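Local coordinates for alpha-1,2-Mannosidase (Trichoderma reesei, PDB 1HCU), which probably trims alpha-1,2-linked mannose residues from N-linked high-mannose glycans, as a calcium-dependent glycosyl hydrolase of family 47, at residues R51-D63 with I77-T89. Residues are numbered along the deposited sequence; the frame is centred on the assembly and turned at random.
With NAG (2-acetamido-2-deoxy-beta-D-glucopyranose), chain F.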
loop_
_atom_site.group_PDB
_atom_site.type_symbol
_atom_site.label_atom_id
_atom_site.label_comp_id
_atom_site.label_asym_id
_atom_site.label_seq_id
_atom_site.Cartn_x
_atom_site.Cartn_y
_atom_site.Cartn_z
ATOM N N ARG A 51 -12.132 4.541 -10.209
ATOM C CA ARG A 51 -10.864 4.299 -10.878
ATOM C C ARG A 51 -10.993 4.494 -12.386
ATOM O O ARG A 51 -10.475 3.702 -13.178
ATOM C CB ARG A 51 -10.391 2.878 -10.560
ATOM C CG ARG A 51 -9.011 2.768 -9.905
ATOM C CD ARG A 51 -8.859 3.652 -8.660
ATOM N NE ARG A 51 -8.512 5.023 -9.025
ATOM C CZ ARG A 51 -8.563 6.061 -8.199
ATOM N NH1 ARG A 51 -8.944 5.897 -6.935
ATOM N NH2 ARG A 51 -8.256 7.270 -8.649
ATOM N N ASN A 52 -11.705 5.544 -12.777
ATOM C CA ASN A 52 -11.880 5.870 -14.189
ATOM C C ASN A 52 -12.603 4.811 -15.038
ATOM O O ASN A 52 -12.570 4.867 -16.265
ATOM C CB ASN A 52 -10.512 6.196 -14.803
ATOM C CG ASN A 52 -9.827 7.348 -14.097
ATOM O OD1 ASN A 52 -10.321 8.470 -14.105
ATOM N ND2 ASN A 52 -8.693 7.071 -13.468
ATOM N N GLY A 53 -13.245 3.849 -14.383
ATOM C CA GLY A 53 -13.988 2.837 -15.107
ATOM C C GLY A 53 -13.213 1.818 -15.927
ATOM O O GLY A 53 -13.754 1.247 -16.879
ATOM N N TRP A 54 -11.956 1.579 -15.571
ATOM C CA TRP A 54 -11.154 0.608 -16.291
ATOM C C TRP A 54 -11.263 -0.802 -15.694
ATOM O O TRP A 54 -10.679 -1.745 -16.223
ATOM C CB TRP A 54 -9.679 1.049 -16.340
ATOM C CG TRP A 54 -9.417 2.189 -17.301
ATOM C CD1 TRP A 54 -9.882 2.305 -18.587
ATOM C CD2 TRP A 54 -8.614 3.354 -17.060
ATOM N NE1 TRP A 54 -9.420 3.470 -19.158
ATOM C CE2 TRP A 54 -8.639 4.132 -18.245
ATOM C CE3 TRP A 54 -7.876 3.817 -15.962
ATOM C CZ2 TRP A 54 -7.954 5.348 -18.361
ATOM C CZ3 TRP A 54 -7.193 5.029 -16.078
ATOM C CH2 TRP A 54 -7.241 5.780 -17.273
ATOM N N GLY A 55 -12.014 -0.952 -14.607
ATOM C CA GLY A 55 -12.161 -2.266 -13.995
ATOM C C GLY A 55 -11.167 -2.500 -12.872
ATOM O O GLY A 55 -10.532 -3.555 -12.786
ATOM N N SER A 56 -11.051 -1.505 -12.005
ATOM C CA SER A 56 -10.144 -1.522 -10.872
ATOM C C SER A 56 -10.064 -2.856 -10.107
ATOM O O SER A 56 -9.004 -3.486 -10.066
ATOM C CB SER A 56 -10.541 -0.387 -9.915
ATOM O OG SER A 56 -9.562 -0.187 -8.916
ATOM N N SER A 57 -11.174 -3.288 -9.509
ATOM C CA SER A 57 -11.186 -4.539 -8.749
ATOM C C SER A 57 -10.704 -5.764 -9.528
ATOM O O SER A 57 -10.069 -6.648 -8.957
ATOM C CB SER A 57 -12.587 -4.816 -8.183
ATOM O OG SER A 57 -12.934 -3.865 -7.194
ATOM N N ALA A 58 -11.001 -5.831 -10.820
ATOM C CA ALA A 58 -10.566 -6.988 -11.611
ATOM C C ALA A 58 -9.048 -7.038 -11.781
ATOM O O ALA A 58 -8.444 -8.097 -11.658
ATOM C CB ALA A 58 -11.248 -6.983 -12.987
ATOM N N ILE A 59 -8.434 -5.890 -12.053
ATOM C CA ILE A 59 -6.985 -5.826 -12.246
ATOM C C ILE A 59 -6.225 -5.966 -10.927
ATOM O O ILE A 59 -5.222 -6.678 -10.841
ATOM C CB ILE A 59 -6.581 -4.498 -12.922
ATOM C CG1 ILE A 59 -7.363 -4.322 -14.232
ATOM C CG2 ILE A 59 -5.081 -4.476 -13.188
ATOM C CD1 ILE A 59 -7.152 -5.447 -15.240
ATOM N N ASP A 60 -6.720 -5.285 -9.903
ATOM C CA ASP A 60 -6.110 -5.316 -8.584
ATOM C C ASP A 60 -6.143 -6.713 -7.946
ATOM O O ASP A 60 -5.230 -7.076 -7.208
ATOM C CB ASP A 60 -6.819 -4.303 -7.682
ATOM C CG ASP A 60 -5.867 -3.284 -7.083
ATOM O OD1 ASP A 60 -4.734 -3.157 -7.600
ATOM O OD2 ASP A 60 -6.253 -2.601 -6.106
ATOM N N GLY A 61 -7.175 -7.502 -8.249
ATOM C CA GLY A 61 -7.272 -8.836 -7.669
ATOM C C GLY A 61 -6.656 -9.962 -8.490
ATOM O O GLY A 61 -6.460 -11.078 -7.996
ATOM N N LEU A 62 -6.333 -9.667 -9.742
ATOM C CA LEU A 62 -5.759 -10.653 -10.645
ATOM C C LEU A 62 -4.584 -11.450 -10.071
ATOM O O LEU A 62 -4.606 -12.678 -10.083
ATOM C CB LEU A 62 -5.329 -9.966 -11.946
ATOM C CG LEU A 62 -4.620 -10.819 -12.996
ATOM C CD1 LEU A 62 -5.463 -12.032 -13.331
ATOM C CD2 LEU A 62 -4.358 -9.974 -14.257
ATOM N N ASP A 63 -3.556 -10.770 -9.573
ATOM C CA ASP A 63 -2.413 -11.493 -9.045
ATOM C C ASP A 63 -2.724 -12.249 -7.758
ATOM O O ASP A 63 -2.130 -13.292 -7.487
ATOM C CB ASP A 63 -1.211 -10.558 -8.853
ATOM C CG ASP A 63 -1.453 -9.476 -7.822
ATOM O OD1 ASP A 63 -0.492 -8.726 -7.556
ATOM O OD2 ASP A 63 -2.579 -9.365 -7.284
ATOM N N ILE A 77 -10.414 -12.843 -15.979
ATOM C CA ILE A 77 -9.777 -11.529 -16.023
ATOM C C ILE A 77 -8.872 -11.392 -17.241
ATOM O O ILE A 77 -8.902 -10.376 -17.933
ATOM C CB ILE A 77 -8.964 -11.266 -14.719
ATOM C CG1 ILE A 77 -9.878 -11.453 -13.500
ATOM C CG2 ILE A 77 -8.423 -9.835 -14.711
ATOM C CD1 ILE A 77 -9.175 -11.349 -12.159
ATOM N N LEU A 78 -8.078 -12.421 -17.511
ATOM C CA LEU A 78 -7.190 -12.398 -18.663
ATOM C C LEU A 78 -7.972 -12.167 -19.963
ATOM O O LEU A 78 -7.503 -11.462 -20.855
ATOM C CB LEU A 78 -6.389 -13.705 -18.741
ATOM C CG LEU A 78 -5.313 -13.925 -17.669
ATOM C CD1 LEU A 78 -4.651 -15.262 -17.891
ATOM C CD2 LEU A 78 -4.268 -12.825 -17.731
ATOM N N GLN A 79 -9.166 -12.740 -20.068
ATOM C CA GLN A 79 -9.986 -12.567 -21.269
ATOM C C GLN A 79 -10.482 -11.127 -21.378
ATOM O O GLN A 79 -10.737 -10.621 -22.474
ATOM C CB GLN A 79 -11.186 -13.514 -21.227
ATOM C CG GLN A 79 -10.817 -14.978 -21.252
ATOM C CD GLN A 79 -10.685 -15.515 -22.655
ATOM O OE1 GLN A 79 -9.900 -15.010 -23.461
ATOM N NE2 GLN A 79 -11.462 -16.546 -22.962
ATOM N N TYR A 80 -10.612 -10.474 -20.229
ATOM C CA TYR A 80 -11.085 -9.099 -20.164
ATOM C C TYR A 80 -10.009 -8.045 -20.475
ATOM O O TYR A 80 -10.289 -7.063 -21.168
ATOM C CB TYR A 80 -11.686 -8.845 -18.778
ATOM C CG TYR A 80 -12.012 -7.397 -18.485
ATOM C CD1 TYR A 80 -11.370 -6.719 -17.449
ATOM C CD2 TYR A 80 -12.958 -6.703 -19.242
ATOM C CE1 TYR A 80 -11.661 -5.388 -17.171
ATOM C CE2 TYR A 80 -13.259 -5.366 -18.975
ATOM C CZ TYR A 80 -12.606 -4.719 -17.937
ATOM O OH TYR A 80 -12.901 -3.403 -17.649
ATOM N N VAL A 81 -8.791 -8.251 -19.969
ATOM C CA VAL A 81 -7.694 -7.294 -20.171
ATOM C C VAL A 81 -7.603 -6.682 -21.573
ATOM O O VAL A 81 -7.542 -5.464 -21.711
ATOM C CB VAL A 81 -6.312 -7.917 -19.809
ATOM C CG1 VAL A 81 -5.190 -6.913 -20.097
ATOM C CG2 VAL A 81 -6.286 -8.305 -18.334
ATOM N N PRO A 82 -7.580 -7.517 -22.630
ATOM C CA PRO A 82 -7.496 -7.002 -24.004
ATOM C C PRO A 82 -8.655 -6.071 -24.362
ATOM O O PRO A 82 -8.538 -5.255 -25.267
ATOM C CB PRO A 82 -7.519 -8.274 -24.855
ATOM C CG PRO A 82 -6.936 -9.304 -23.961
ATOM C CD PRO A 82 -7.564 -8.991 -22.630
ATOM N N GLN A 83 -9.775 -6.206 -23.660
ATOM C CA GLN A 83 -10.944 -5.376 -23.931
ATOM C C GLN A 83 -10.856 -3.981 -23.336
ATOM O O GLN A 83 -11.502 -3.060 -23.827
ATOM C CB GLN A 83 -12.212 -6.051 -23.408
ATOM C CG GLN A 83 -12.690 -7.211 -24.246
ATOM C CD GLN A 83 -13.695 -8.073 -23.507
ATOM O OE1 GLN A 83 -13.321 -8.958 -22.734
ATOM N NE2 GLN A 83 -14.984 -7.808 -23.727
ATOM N N ILE A 84 -10.074 -3.811 -22.275
ATOM C CA ILE A 84 -9.977 -2.491 -21.663
ATOM C C ILE A 84 -9.402 -1.464 -22.637
ATOM O O ILE A 84 -8.512 -1.772 -23.434
ATOM C CB ILE A 84 -9.092 -2.501 -20.392
ATOM C CG1 ILE A 84 -9.592 -3.550 -19.395
ATOM C CG2 ILE A 84 -9.128 -1.123 -19.746
ATOM C CD1 ILE A 84 -8.621 -3.833 -18.250
ATOM N N ASN A 85 -9.922 -0.245 -22.581
ATOM C CA ASN A 85 -9.429 0.817 -23.447
ATOM C C ASN A 85 -8.678 1.848 -22.603
ATOM O O ASN A 85 -9.270 2.809 -22.105
ATOM C CB ASN A 85 -10.584 1.507 -24.183
ATOM C CG ASN A 85 -10.098 2.344 -25.351
ATOM O OD1 ASN A 85 -9.003 2.907 -25.304
ATOM N ND2 ASN A 85 -10.910 2.430 -26.400
ATOM N N PHE A 86 -7.377 1.640 -22.450
ATOM C CA PHE A 86 -6.538 2.533 -21.660
ATOM C C PHE A 86 -6.104 3.791 -22.402
ATOM O O PHE A 86 -5.128 4.432 -22.012
ATOM C CB PHE A 86 -5.286 1.797 -21.175
ATOM C CG PHE A 86 -5.541 0.821 -20.068
ATOM C CD1 PHE A 86 -6.047 1.251 -18.845
ATOM C CD2 PHE A 86 -5.231 -0.524 -20.230
ATOM C CE1 PHE A 86 -6.234 0.355 -17.792
ATOM C CE2 PHE A 86 -5.413 -1.436 -19.182
ATOM C CZ PHE A 86 -5.915 -0.994 -17.959
ATOM N N THR A 87 -6.806 4.148 -23.471
ATOM C CA THR A 87 -6.448 5.353 -24.212
ATOM C C THR A 87 -7.538 6.401 -24.066
ATOM O O THR A 87 -7.510 7.432 -24.728
ATOM C CB THR A 87 -6.243 5.085 -25.716
ATOM O OG1 THR A 87 -7.510 4.825 -26.332
ATOM C CG2 THR A 87 -5.317 3.891 -25.931
ATOM N N THR A 88 -8.496 6.146 -23.187
ATOM C CA THR A 88 -9.574 7.096 -22.990
ATOM C C THR A 88 -10.344 6.791 -21.716
ATOM O O THR A 88 -10.010 5.857 -20.990
ATOM C CB THR A 88 -10.552 7.056 -24.192
ATOM O OG1 THR A 88 -11.514 8.115 -24.075
ATOM C CG2 THR A 88 -11.277 5.718 -24.253
ATOM N N THR A 89 -11.354 7.608 -21.439
ATOM C CA THR A 89 -12.232 7.407 -20.297
ATOM C C THR A 89 -13.655 7.542 -20.838
ATOM O O THR A 89 -13.910 8.334 -21.747
ATOM C CB THR A 89 -12.008 8.455 -19.162
ATOM O OG1 THR A 89 -12.169 9.782 -19.678
ATOM C CG2 THR A 89 -10.608 8.301 -18.557
HETATM C C1 NAG F . -10.596 3.337 -27.487
HETATM C C2 NAG F . -10.965 2.708 -28.834
HETATM C C3 NAG F . -10.620 3.684 -29.962
HETATM C C4 NAG F . -11.258 5.055 -29.722
HETATM C C5 NAG F . -10.895 5.563 -28.321
HETATM C C6 NAG F . -11.619 6.844 -27.987
HETATM C C7 NAG F . -10.843 0.314 -29.081
HETATM C C8 NAG F . -9.972 -0.928 -29.072
HETATM N N2 NAG F . -10.215 1.482 -29.017
HETATM O O3 NAG F . -11.061 3.155 -31.202
HETATM O O4 NAG F . -10.788 5.979 -30.701
HETATM O O5 NAG F . -11.274 4.591 -27.322
HETATM O O6 NAG F . -12.985 6.587 -27.705
HETATM O O7 NAG F . -12.071 0.212 -29.141
HETATM O O HOH W 1 -13.963 -0.844 -19.269
#
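The loop and first helical turns of 51-63 run against the helix end and following loop of 77-89 in opposite directions, CA atoms meeting at 6.3 Å for N52 with T89 and at 6.4 Å for A58 with I77. How an indole serves as both wedge and donor is illustrated by W54. An edge of F86 rests on one of its faces, CE1 lying 3.7 Å from W54 CG with the planes at 56°, while N52 CB sits over the rim of the opposite face; I84 CG2 sits over the centre of the F86 ring. W54 NE1 divides its hydrogen between two weak, bent bonds, to N85 O at 3.0 Å and T88 O at 3.1 Å. A phenylalanine in place of W54 would probably leave both carbonyls without this donor and the F86 edge less covered. Carrying CG opposite its own nitrogen (chi1 170°), Y80 brings OH to 3.1 Å from W54 O, and a water links that hydroxyl to G53 O. Farther along, I59 and I84 meet methyl to methyl, and the L62 and I77 side chains slide past each other, L62 CD1 lying 3.8 Å from I77 CB. N85, in an Asx turn, carries an N-linked glycan. Successive helices 56-67 and 71-80 of the family 47 (alpha/alpha)7 barrel are thus joined, W54 tying their flanking loops, with F86 reaching helix 127-144, L62 helix 98-117, and I77 helix 13-33.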